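Local coordinates for periplasmic cell division protein (SufI) (PDB 6SYY), which is a copper-binding multicopper oxidase of a hyperthermophile, with a methionine-rich loop that takes part in catalysis, and probably oxidises substrates with electrons passing through its coppers to oxygen, at residues Y248-L253 and M364-T369; L265-Q270 and R308-N313; E299-L304 and R471-G476. One frame throughout, in Å; residues are numbered along the deposited sequence.

Interaction 1: residues Y248-L253 and M364-T369; sequences YRFRIL and MEFRVT
Phe250 and Phe366 meet ring to ring: CZ of Phe366 lies over one face of the Phe250 ring, while Phe250 CZ reaches the Phe366 ring obliquely. The centroids are 5.0 Å apart and the planes inclined at 48°. The closest carbons are Phe250 CZ and Phe366 CE1, 3.5 Å apart. In both residues CG stands anti to the carbonyl carbon (chi1 -61° in Phe250), which directs the two rings at each other from opposite sides. With the Phe250 ring cut back to an alanine, Phe366 would probably lose its packing on that side, leaving a gap. The arginines take no part in the ring contact. The guanidinium of Arg249 has NH2 of Arg251 over its centre, 3.2 Å above the plane, a pairing probably made tolerable by salt bridges to Glu185, Asp200 and Asp302. On the far strand, Arg367 NE uses its in-plane edge for a salt bridge to Glu365 OE2 (2.7 Å). No hydrogen bond joins the strands: 247-254 runs between 200-208 and 300-306, whereas 361-370 pairs with 239-244 and 315-321, so the phenylalanines fill the interior between facing layers of a cupredoxin-like sandwich, with Phe307 also against Phe366.

Interaction 2: residues L265-Q270 and R308-N313; sequences LLRGNQ and RDASVN
Arg267 carries this contact by laying its guanidinium against the backbone of Asp309, Ala310 and Ser311. Its CG is anti to the backbone nitrogen (chi1 175°) and the chain stays extended as far as NE, which carries the charged end from the strand across to the facing loop. Asp309 O sits over the centre of one guanidinium face, 3.5 Å from Arg267 CZ, where its negative end probably favours the charge; it lies over the face rather than in the plane of the N-H groups. Farther back, Arg267 NE passes 3.5 Å from Ala310 CA and 3.8 Å from Ala310 CB. At the planar edge of the group, Arg267 NH2 comes within 3.5 Å of Ser311 OG; that hydroxyl is held beside its own backbone nitrogen. Arg267 NE forms a salt bridge with Asp314 OD2, which also accepts a hydrogen bond from Ser311 N, fixing loop and guanidinium together. Asp309 turns its carboxylate elsewhere, to Arg273. Behind Arg267 the chain reverses: Arg267 N donates to Gln270 O (3.0 Å), and Gly268 adopts a positive phi of 64°, which favours glycine. Here the tight beta-hairpin joining strands 261-267 and 270-279 docks on the connection from strand 300-306 to 315-321, at one end of a cupredoxin-like beta-sandwich.

Interaction 3: residues E299-L304 and R471-G476; sequences ERIDIL and RATDLG
Glu299 OE2 is approached by two waters and by Lys478 NZ, and both waters lead across to the turn that carries Thr473 and Asp474. Water 1 lies 2.8 Å from Glu299 OE2 and continues to Asp474 OD1 at 2.9 Å. Water 2, likewise 2.8 Å from Glu299 OE2, also bonds to Thr473 OG1. The second carboxylate oxygen, OE1, accepts from the backbone of Ala296, and Lys478 also binds Thr473 O, so this lysine ties both segments. Glu299 OE2 and Asp474 OD1 are 5.0 Å apart, and their like charges are probably eased by Lys478 and by Arg465, which pairs with Asp474. The contact bridges the second and third cupredoxin-like domains of a multicopper oxidase; the Glu299 side chain is about 8 Å from those of His120 and His510, ligands of one of the coppers. Beside the polar bridge, Ile301 CD1 packs against Thr473 CG2 at 3.6 Å, the two side chains crossing at roughly a right angle. Thr473 OG1 lies between its backbone nitrogen and carbonyl carbon (chi1 56°), so that the hydroxyl faces water 2 while the methyl packs on Ile301; the side chain also touches Ile293. The turn is closed by reciprocal bonds: Asp474 N donates to Arg471 O, and Arg471 N donates to Asp474 OD2 at a nearly straight 173°.

Overall arrangement
Along the chain, residues 248-253 come first, and their partner 364-369 returns more than a hundred residues later, so interaction 1 closes a long loop. Interaction 2, between 265-270 and 308-313, closes a shorter loop lying wholly within that span. Interaction 3 begins at 299-304, inside both loops, but ends beyond them at 471-476, and therefore crosses interactions 1 and 2. Strands 247-254 and 300-306 are neighbours: Ile252 N probably bonds to Ile301 O, and Arg249 forms a salt bridge with Asp302. A probable hydrogen bond from Asn313 N to Val368 O joins loop to strand. Interactions 1 and 2 lie within the middle domain, and interaction 3 joins it to the C-terminal domain.

Interaction 1: residues Y248-L253 and M364-T369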
loop_
_atom_site.group_PDB
_atom_site.type_symbol
_atom_site.label_atom_id
_atom_site.label_comp_id
_atom_site.label_asym_id
_atom_site.label_seq_id
_atom_site.Cartn_x
_atom_site.Cartn_y
_atom_site.Cartn_z
ATOM N N TYR A 248 -19.035 -9.150 -2.630
ATOM C CA TYR A 248 -18.377 -7.855 -2.721
ATOM C C TYR A 248 -16.871 -8.053 -2.783
ATOM O O TYR A 248 -16.317 -8.919 -2.100
ATOM C CB TYR A 248 -18.719 -6.961 -1.527
ATOM C CG TYR A 248 -20.082 -6.321 -1.602
ATOM C CD1 TYR A 248 -21.233 -7.079 -1.433
ATOM C CD2 TYR A 248 -20.220 -4.957 -1.830
ATOM C CE1 TYR A 248 -22.487 -6.500 -1.501
ATOM C CE2 TYR A 248 -21.470 -4.366 -1.899
ATOM C CZ TYR A 248 -22.601 -5.145 -1.733
ATOM O OH TYR A 248 -23.852 -4.574 -1.796
ATOM N N ARG A 249 -16.213 -7.252 -3.608
ATOM C CA ARG A 249 -14.763 -7.173 -3.611
ATOM C C ARG A 249 -14.345 -5.931 -2.838
ATOM O O ARG A 249 -14.821 -4.827 -3.126
ATOM C CB ARG A 249 -14.217 -7.119 -5.035
ATOM C CG ARG A 249 -12.735 -6.818 -5.107
ATOM C CD ARG A 249 -12.273 -6.824 -6.537
ATOM N NE ARG A 249 -10.821 -6.809 -6.640
ATOM C CZ ARG A 249 -10.166 -7.073 -7.764
ATOM N NH1 ARG A 249 -10.846 -7.376 -8.865
ATOM N NH2 ARG A 249 -8.842 -7.037 -7.789
ATOM N N PHE A 250 -13.473 -6.112 -1.853
ATOM C CA PHE A 250 -12.912 -4.995 -1.104
ATOM C C PHE A 250 -11.410 -4.949 -1.338
ATOM O O PHE A 250 -10.710 -5.946 -1.123
ATOM C CB PHE A 250 -13.229 -5.110 0.386
ATOM C CG PHE A 250 -14.695 -5.100 0.689
ATOM C CD1 PHE A 250 -15.419 -3.920 0.619
ATOM C CD2 PHE A 250 -15.354 -6.267 1.036
ATOM C CE1 PHE A 250 -16.775 -3.906 0.892
ATOM C CE2 PHE A 250 -16.708 -6.259 1.309
ATOM C CZ PHE A 250 -17.420 -5.078 1.238
ATOM N N ARG A 251 -10.925 -3.796 -1.790
ATOM C CA ARG A 251 -9.501 -3.546 -1.988
ATOM C C ARG A 251 -8.989 -2.849 -0.739
ATOM O O ARG A 251 -9.107 -1.628 -0.602
ATOM C CB ARG A 251 -9.260 -2.708 -3.234
ATOM C CG ARG A 251 -9.721 -3.386 -4.500
ATOM C CD ARG A 251 -9.651 -2.441 -5.669
ATOM N NE ARG A 251 -10.243 -3.035 -6.863
ATOM C CZ ARG A 251 -9.544 -3.589 -7.847
ATOM N NH1 ARG A 251 -8.217 -3.624 -7.788
ATOM N NH2 ARG A 251 -10.175 -4.102 -8.890
ATOM N N ILE A 252 -8.433 -3.628 0.180
ATOM C CA ILE A 252 -7.980 -3.083 1.453
ATOM C C ILE A 252 -6.575 -2.529 1.271
ATOM O O ILE A 252 -5.660 -3.244 0.852
ATOM C CB ILE A 252 -8.021 -4.146 2.558
ATOM C CG1 ILE A 252 -9.449 -4.674 2.726
ATOM C CG2 ILE A 252 -7.492 -3.560 3.858
ATOM C CD1 ILE A 252 -9.544 -5.896 3.593
ATOM N N LEU A 253 -6.406 -1.247 1.570
ATOM C CA LEU A 253 -5.114 -0.581 1.494
ATOM C C LEU A 253 -4.819 0.010 2.862
ATOM O O LEU A 253 -5.573 0.861 3.347
ATOM C CB LEU A 253 -5.115 0.505 0.414
ATOM C CG LEU A 253 -3.791 1.206 0.098
ATOM C CD1 LEU A 253 -3.805 1.698 -1.338
ATOM C CD2 LEU A 253 -3.524 2.369 1.039
ATOM N N MET A 364 -15.109 -1.127 10.986
ATOM C CA MET A 364 -16.215 -0.763 10.116
ATOM C C MET A 364 -17.353 -1.758 10.314
ATOM O O MET A 364 -17.142 -2.899 10.734
ATOM C CB MET A 364 -15.752 -0.730 8.658
ATOM C CG MET A 364 -16.748 -0.169 7.689
ATOM S SD MET A 364 -16.138 -0.349 6.013
ATOM C CE MET A 364 -17.668 -0.144 5.116
ATOM N N GLU A 365 -18.565 -1.307 10.003
ATOM C CA GLU A 365 -19.770 -2.112 10.150
ATOM C C GLU A 365 -20.470 -2.232 8.804
ATOM O O GLU A 365 -20.687 -1.228 8.117
ATOM C CB GLU A 365 -20.709 -1.493 11.189
ATOM C CG GLU A 365 -22.164 -1.879 11.040
ATOM C CD GLU A 365 -23.063 -1.077 11.960
ATOM O OE1 GLU A 365 -22.680 -0.881 13.133
ATOM O OE2 GLU A 365 -24.142 -0.634 11.508
ATOM N N PHE A 366 -20.810 -3.460 8.426
ATOM C CA PHE A 366 -21.609 -3.733 7.239
ATOM C C PHE A 366 -23.009 -4.145 7.664
ATOM O O PHE A 366 -23.171 -4.982 8.559
ATOM C CB PHE A 366 -20.980 -4.834 6.386
ATOM C CG PHE A 366 -19.660 -4.460 5.798
ATOM C CD1 PHE A 366 -19.595 -3.708 4.637
ATOM C CD2 PHE A 366 -18.480 -4.862 6.401
ATOM C CE1 PHE A 366 -18.378 -3.363 4.088
ATOM C CE2 PHE A 366 -17.257 -4.518 5.861
ATOM C CZ PHE A 366 -17.208 -3.766 4.701
ATOM N N ARG A 367 -24.013 -3.562 7.023
ATOM C CA ARG A 367 -25.411 -3.856 7.305
ATOM C C ARG A 367 -26.002 -4.509 6.065
ATOM O O ARG A 367 -26.144 -3.859 5.024
ATOM C CB ARG A 367 -26.174 -2.588 7.673
ATOM C CG ARG A 367 -25.467 -1.700 8.684
ATOM C CD ARG A 367 -25.832 -0.246 8.441
ATOM N NE ARG A 367 -25.560 0.609 9.589
ATOM C CZ ARG A 367 -26.017 1.852 9.705
ATOM N NH1 ARG A 367 -26.766 2.371 8.740
ATOM N NH2 ARG A 367 -25.731 2.574 10.782
ATOM N N VAL A 368 -26.330 -5.793 6.174
ATOM C CA VAL A 368 -26.994 -6.520 5.100
ATOM C C VAL A 368 -28.458 -6.099 5.071
ATOM O O VAL A 368 -29.296 -6.676 5.771
ATOM C CB VAL A 368 -26.841 -8.040 5.290
ATOM C CG1 VAL A 368 -27.437 -8.793 4.114
ATOM C CG2 VAL A 368 -25.377 -8.395 5.462
ATOM N N THR A 369 -28.774 -5.088 4.264
ATOM C CA THR A 369 -30.091 -4.464 4.299
ATOM C C THR A 369 -31.050 -4.985 3.237
ATOM O O THR A 369 -32.265 -4.817 3.393
ATOM C CB THR A 369 -29.958 -2.942 4.144
ATOM O OG1 THR A 369 -29.186 -2.644 2.974
ATOM C CG2 THR A 369 -29.271 -2.338 5.364
#

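Interaction 2: residues L265-Q270 and R308-N313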
loop_
_atom_site.group_PDB
_atom_site.type_symbol
_atom_site.label_atom_id
_atom_site.label_comp_id
_atom_site.label_asym_id
_atom_site.label_seq_id
_atom_site.Cartn_x
_atom_site.Cartn_y
_atom_site.Cartn_z
ATOM N N LEU A 265 -14.074 -10.602 10.001
ATOM C CA LEU A 265 -15.475 -10.240 9.808
ATOM C C LEU A 265 -16.305 -11.014 10.823
ATOM O O LEU A 265 -16.414 -12.241 10.740
ATOM C CB LEU A 265 -15.927 -10.535 8.380
ATOM C CG LEU A 265 -15.308 -9.603 7.338
ATOM C CD1 LEU A 265 -15.534 -10.121 5.927
ATOM C CD2 LEU A 265 -15.879 -8.202 7.495
ATOM N N LEU A 266 -16.875 -10.300 11.785
ATOM C CA LEU A 266 -17.646 -10.911 12.856
ATOM C C LEU A 266 -19.129 -10.806 12.527
ATOM O O LEU A 266 -19.641 -9.709 12.281
ATOM C CB LEU A 266 -17.341 -10.248 14.197
ATOM C CG LEU A 266 -15.858 -10.231 14.564
ATOM C CD1 LEU A 266 -15.663 -9.710 15.977
ATOM C CD2 LEU A 266 -15.266 -11.622 14.410
ATOM N N ARG A 267 -19.802 -11.949 12.503
ATOM C CA ARG A 267 -21.247 -12.041 12.325
ATOM C C ARG A 267 -21.777 -12.662 13.613
ATOM O O ARG A 267 -21.852 -13.888 13.736
ATOM C CB ARG A 267 -21.599 -12.868 11.091
ATOM C CG ARG A 267 -23.083 -13.126 10.898
ATOM C CD ARG A 267 -23.324 -13.967 9.651
ATOM N NE ARG A 267 -24.743 -14.190 9.390
ATOM C CZ ARG A 267 -25.323 -15.384 9.387
ATOM N NH1 ARG A 267 -24.603 -16.472 9.624
ATOM N NH2 ARG A 267 -26.622 -15.493 9.138
ATOM N N GLY A 268 -22.121 -11.817 14.581
ATOM C CA GLY A 268 -22.495 -12.308 15.889
ATOM C C GLY A 268 -21.347 -13.017 16.577
ATOM O O GLY A 268 -20.269 -12.438 16.759
ATOM N N ASN A 269 -21.561 -14.280 16.955
ATOM C CA ASN A 269 -20.492 -15.055 17.576
ATOM C C ASN A 269 -19.369 -15.324 16.584
ATOM O O ASN A 269 -18.218 -14.937 16.807
ATOM C CB ASN A 269 -21.039 -16.375 18.120
ATOM C CG ASN A 269 -22.066 -16.177 19.211
ATOM O OD1 ASN A 269 -23.117 -16.821 19.212
ATOM N ND2 ASN A 269 -21.770 -15.286 20.149
ATOM N N GLN A 270 -19.693 -15.980 15.475
ATOM C CA GLN A 270 -18.694 -16.595 14.619
ATOM C C GLN A 270 -17.956 -15.565 13.764
ATOM O O GLN A 270 -18.396 -14.424 13.582
ATOM C CB GLN A 270 -19.351 -17.651 13.728
ATOM C CG GLN A 270 -19.934 -18.827 14.508
ATOM C CD GLN A 270 -20.839 -19.705 13.663
ATOM O OE1 GLN A 270 -21.085 -19.416 12.491
ATOM N NE2 GLN A 270 -21.347 -20.782 14.258
ATOM N N ARG A 308 -24.048 -13.282 0.948
ATOM C CA ARG A 308 -25.122 -14.270 0.953
ATOM C C ARG A 308 -24.996 -15.238 2.123
ATOM O O ARG A 308 -25.978 -15.904 2.467
ATOM C CB ARG A 308 -25.145 -15.044 -0.363
ATOM C CG ARG A 308 -25.474 -14.189 -1.569
ATOM C CD ARG A 308 -25.349 -14.964 -2.872
ATOM N NE ARG A 308 -23.972 -15.372 -3.138
ATOM C CZ ARG A 308 -23.584 -16.020 -4.233
ATOM N NH1 ARG A 308 -24.471 -16.330 -5.171
ATOM N NH2 ARG A 308 -22.311 -16.357 -4.393
ATOM N N ASP A 309 -23.808 -15.336 2.736
ATOM C CA ASP A 309 -23.668 -16.080 3.986
ATOM C C ASP A 309 -24.557 -15.510 5.075
ATOM O O ASP A 309 -24.975 -16.239 5.981
ATOM C CB ASP A 309 -22.218 -16.054 4.472
ATOM C CG ASP A 309 -21.279 -16.814 3.573
ATOM O OD1 ASP A 309 -21.748 -17.408 2.580
ATOM O OD2 ASP A 309 -20.065 -16.823 3.863
ATOM N N ALA A 310 -24.831 -14.215 5.018
ATOM C CA ALA A 310 -25.578 -13.507 6.043
ATOM C C ALA A 310 -27.056 -13.429 5.676
ATOM O O ALA A 310 -27.451 -13.616 4.524
ATOM C CB ALA A 310 -25.004 -12.098 6.236
ATOM N N SER A 311 -27.873 -13.150 6.682
ATOM C CA SER A 311 -29.296 -12.934 6.491
ATOM C C SER A 311 -29.579 -11.442 6.426
ATOM O O SER A 311 -28.822 -10.624 6.953
ATOM C CB SER A 311 -30.102 -13.566 7.626
ATOM O OG SER A 311 -29.750 -14.927 7.793
ATOM N N VAL A 312 -30.679 -11.090 5.759
ATOM C CA VAL A 312 -31.125 -9.707 5.788
ATOM C C VAL A 312 -31.308 -9.286 7.240
ATOM O O VAL A 312 -31.813 -10.055 8.069
ATOM C CB VAL A 312 -32.418 -9.542 4.973
ATOM C CG1 VAL A 312 -32.916 -8.103 5.040
ATOM C CG2 VAL A 312 -32.182 -9.963 3.532
ATOM N N ASN A 313 -30.848 -8.077 7.555
ATOM C CA ASN A 313 -30.822 -7.413 8.865
ATOM C C ASN A 313 -29.595 -7.804 9.677
ATOM O O ASN A 313 -29.440 -7.305 10.794
ATOM C CB ASN A 313 -32.078 -7.663 9.716
ATOM C CG ASN A 313 -33.328 -7.115 9.073
ATOM O OD1 ASN A 313 -33.278 -6.134 8.328
ATOM N ND2 ASN A 313 -34.460 -7.744 9.356
#

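Interaction 3: residues E299-L304 and R471-G476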
loop_
_atom_site.group_PDB
_atom_site.type_symbol
_atom_site.label_atom_id
_atom_site.label_comp_id
_atom_site.label_asym_id
_atom_site.label_seq_id
_atom_site.Cartn_x
_atom_site.Cartn_y
_atom_site.Cartn_z
ATOM N N GLU A 299 1.010 -2.629 2.421
ATOM C CA GLU A 299 0.369 -3.804 1.854
ATOM C C GLU A 299 -1.008 -3.447 1.304
ATOM O O GLU A 299 -1.659 -2.497 1.751
ATOM C CB GLU A 299 0.236 -4.911 2.899
ATOM C CG GLU A 299 1.538 -5.626 3.235
ATOM C CD GLU A 299 1.317 -6.874 4.077
ATOM O OE1 GLU A 299 0.645 -6.779 5.127
ATOM O OE2 GLU A 299 1.805 -7.955 3.682
ATOM N N ARG A 300 -1.439 -4.217 0.307
ATOM C CA ARG A 300 -2.797 -4.146 -0.213
ATOM C C ARG A 300 -3.309 -5.567 -0.377
ATOM O O ARG A 300 -2.645 -6.398 -1.004
ATOM C CB ARG A 300 -2.862 -3.388 -1.548
ATOM C CG ARG A 300 -2.611 -1.882 -1.446
ATOM C CD ARG A 300 -1.170 -1.545 -1.758
ATOM N NE ARG A 300 -0.818 -1.938 -3.119
ATOM C CZ ARG A 300 0.428 -2.008 -3.576
ATOM N NH1 ARG A 300 1.445 -1.719 -2.773
ATOM N NH2 ARG A 300 0.658 -2.377 -4.833
ATOM N N ILE A 301 -4.474 -5.849 0.200
ATOM C CA ILE A 301 -5.093 -7.168 0.136
ATOM C C ILE A 301 -6.457 -7.010 -0.525
ATOM O O ILE A 301 -7.306 -6.257 -0.034
ATOM C CB ILE A 301 -5.229 -7.804 1.530
ATOM C CG1 ILE A 301 -3.915 -7.699 2.306
ATOM C CG2 ILE A 301 -5.661 -9.264 1.418
ATOM C CD1 ILE A 301 -2.762 -8.464 1.677
ATOM N N ASP A 302 -6.656 -7.700 -1.647
ATOM C CA ASP A 302 -7.963 -7.788 -2.287
ATOM C C ASP A 302 -8.694 -9.016 -1.760
ATOM O O ASP A 302 -8.165 -10.133 -1.823
ATOM C CB ASP A 302 -7.828 -7.878 -3.808
ATOM C CG ASP A 302 -7.399 -6.566 -4.442
ATOM O OD1 ASP A 302 -6.406 -5.968 -3.976
ATOM O OD2 ASP A 302 -8.052 -6.141 -5.420
ATOM N N ILE A 303 -9.905 -8.813 -1.244
ATOM C CA ILE A 303 -10.700 -9.910 -0.711
ATOM C C ILE A 303 -12.067 -9.939 -1.378
ATOM O O ILE A 303 -12.577 -8.918 -1.848
ATOM C CB ILE A 303 -10.869 -9.834 0.823
ATOM C CG1 ILE A 303 -11.662 -8.582 1.216
ATOM C CG2 ILE A 303 -9.507 -9.909 1.517
ATOM C CD1 ILE A 303 -12.118 -8.569 2.666
ATOM N N LEU A 304 -12.648 -11.137 -1.423
ATOM C CA LEU A 304 -14.043 -11.350 -1.788
ATOM C C LEU A 304 -14.812 -11.752 -0.540
ATOM O O LEU A 304 -14.376 -12.638 0.203
ATOM C CB LEU A 304 -14.190 -12.438 -2.858
ATOM C CG LEU A 304 -13.693 -12.192 -4.287
ATOM C CD1 LEU A 304 -13.935 -13.426 -5.143
ATOM C CD2 LEU A 304 -14.345 -10.966 -4.912
ATOM N N ARG A 471 1.437 -17.044 5.201
ATOM C CA ARG A 471 0.028 -16.714 5.322
ATOM C C ARG A 471 -0.527 -16.383 3.944
ATOM O O ARG A 471 0.223 -16.103 3.004
ATOM C CB ARG A 471 -0.162 -15.548 6.293
ATOM C CG ARG A 471 0.600 -15.765 7.593
ATOM C CD ARG A 471 0.402 -14.642 8.590
ATOM N NE ARG A 471 1.333 -13.536 8.394
ATOM C CZ ARG A 471 2.543 -13.462 8.946
ATOM N NH1 ARG A 471 2.989 -14.437 9.724
ATOM N NH2 ARG A 471 3.310 -12.407 8.718
ATOM N N ALA A 472 -1.858 -16.454 3.823
ATOM C CA ALA A 472 -2.493 -16.214 2.529
ATOM C C ALA A 472 -2.063 -14.875 1.954
ATOM O O ALA A 472 -1.845 -14.745 0.744
ATOM C CB ALA A 472 -4.013 -16.268 2.666
ATOM N N THR A 473 -1.912 -13.872 2.817
ATOM C CA THR A 473 -1.462 -12.555 2.391
ATOM C C THR A 473 0.013 -12.525 2.009
ATOM O O THR A 473 0.473 -11.506 1.488
ATOM C CB THR A 473 -1.735 -11.536 3.496
ATOM O OG1 THR A 473 -1.106 -11.964 4.712
ATOM C CG2 THR A 473 -3.233 -11.401 3.725
ATOM N N ASP A 474 0.761 -13.602 2.253
ATOM C CA ASP A 474 2.156 -13.691 1.832
ATOM C C ASP A 474 2.321 -14.238 0.422
ATOM O O ASP A 474 3.445 -14.251 -0.092
ATOM C CB ASP A 474 2.961 -14.582 2.789
ATOM C CG ASP A 474 3.245 -13.918 4.119
ATOM O OD1 ASP A 474 3.422 -12.684 4.144
ATOM O OD2 ASP A 474 3.308 -14.641 5.139
ATOM N N LEU A 475 1.244 -14.692 -0.207
ATOM C CA LEU A 475 1.333 -15.382 -1.482
ATOM C C LEU A 475 1.369 -14.389 -2.640
ATOM O O LEU A 475 1.233 -13.176 -2.466
ATOM C CB LEU A 475 0.160 -16.349 -1.642
ATOM C CG LEU A 475 0.015 -17.370 -0.512
ATOM C CD1 LEU A 475 -1.233 -18.211 -0.695
ATOM C CD2 LEU A 475 1.251 -18.257 -0.430
ATOM N N GLY A 476 1.559 -14.925 -3.841
ATOM C CA GLY A 476 1.520 -14.107 -5.032
ATOM C C GLY A 476 2.711 -13.172 -5.163
ATOM O O GLY A 476 3.760 -13.344 -4.536
HETATM O O HOH W 1 3.625 -9.817 4.689
HETATM O O HOH W 2 0.448 -9.728 5.439
#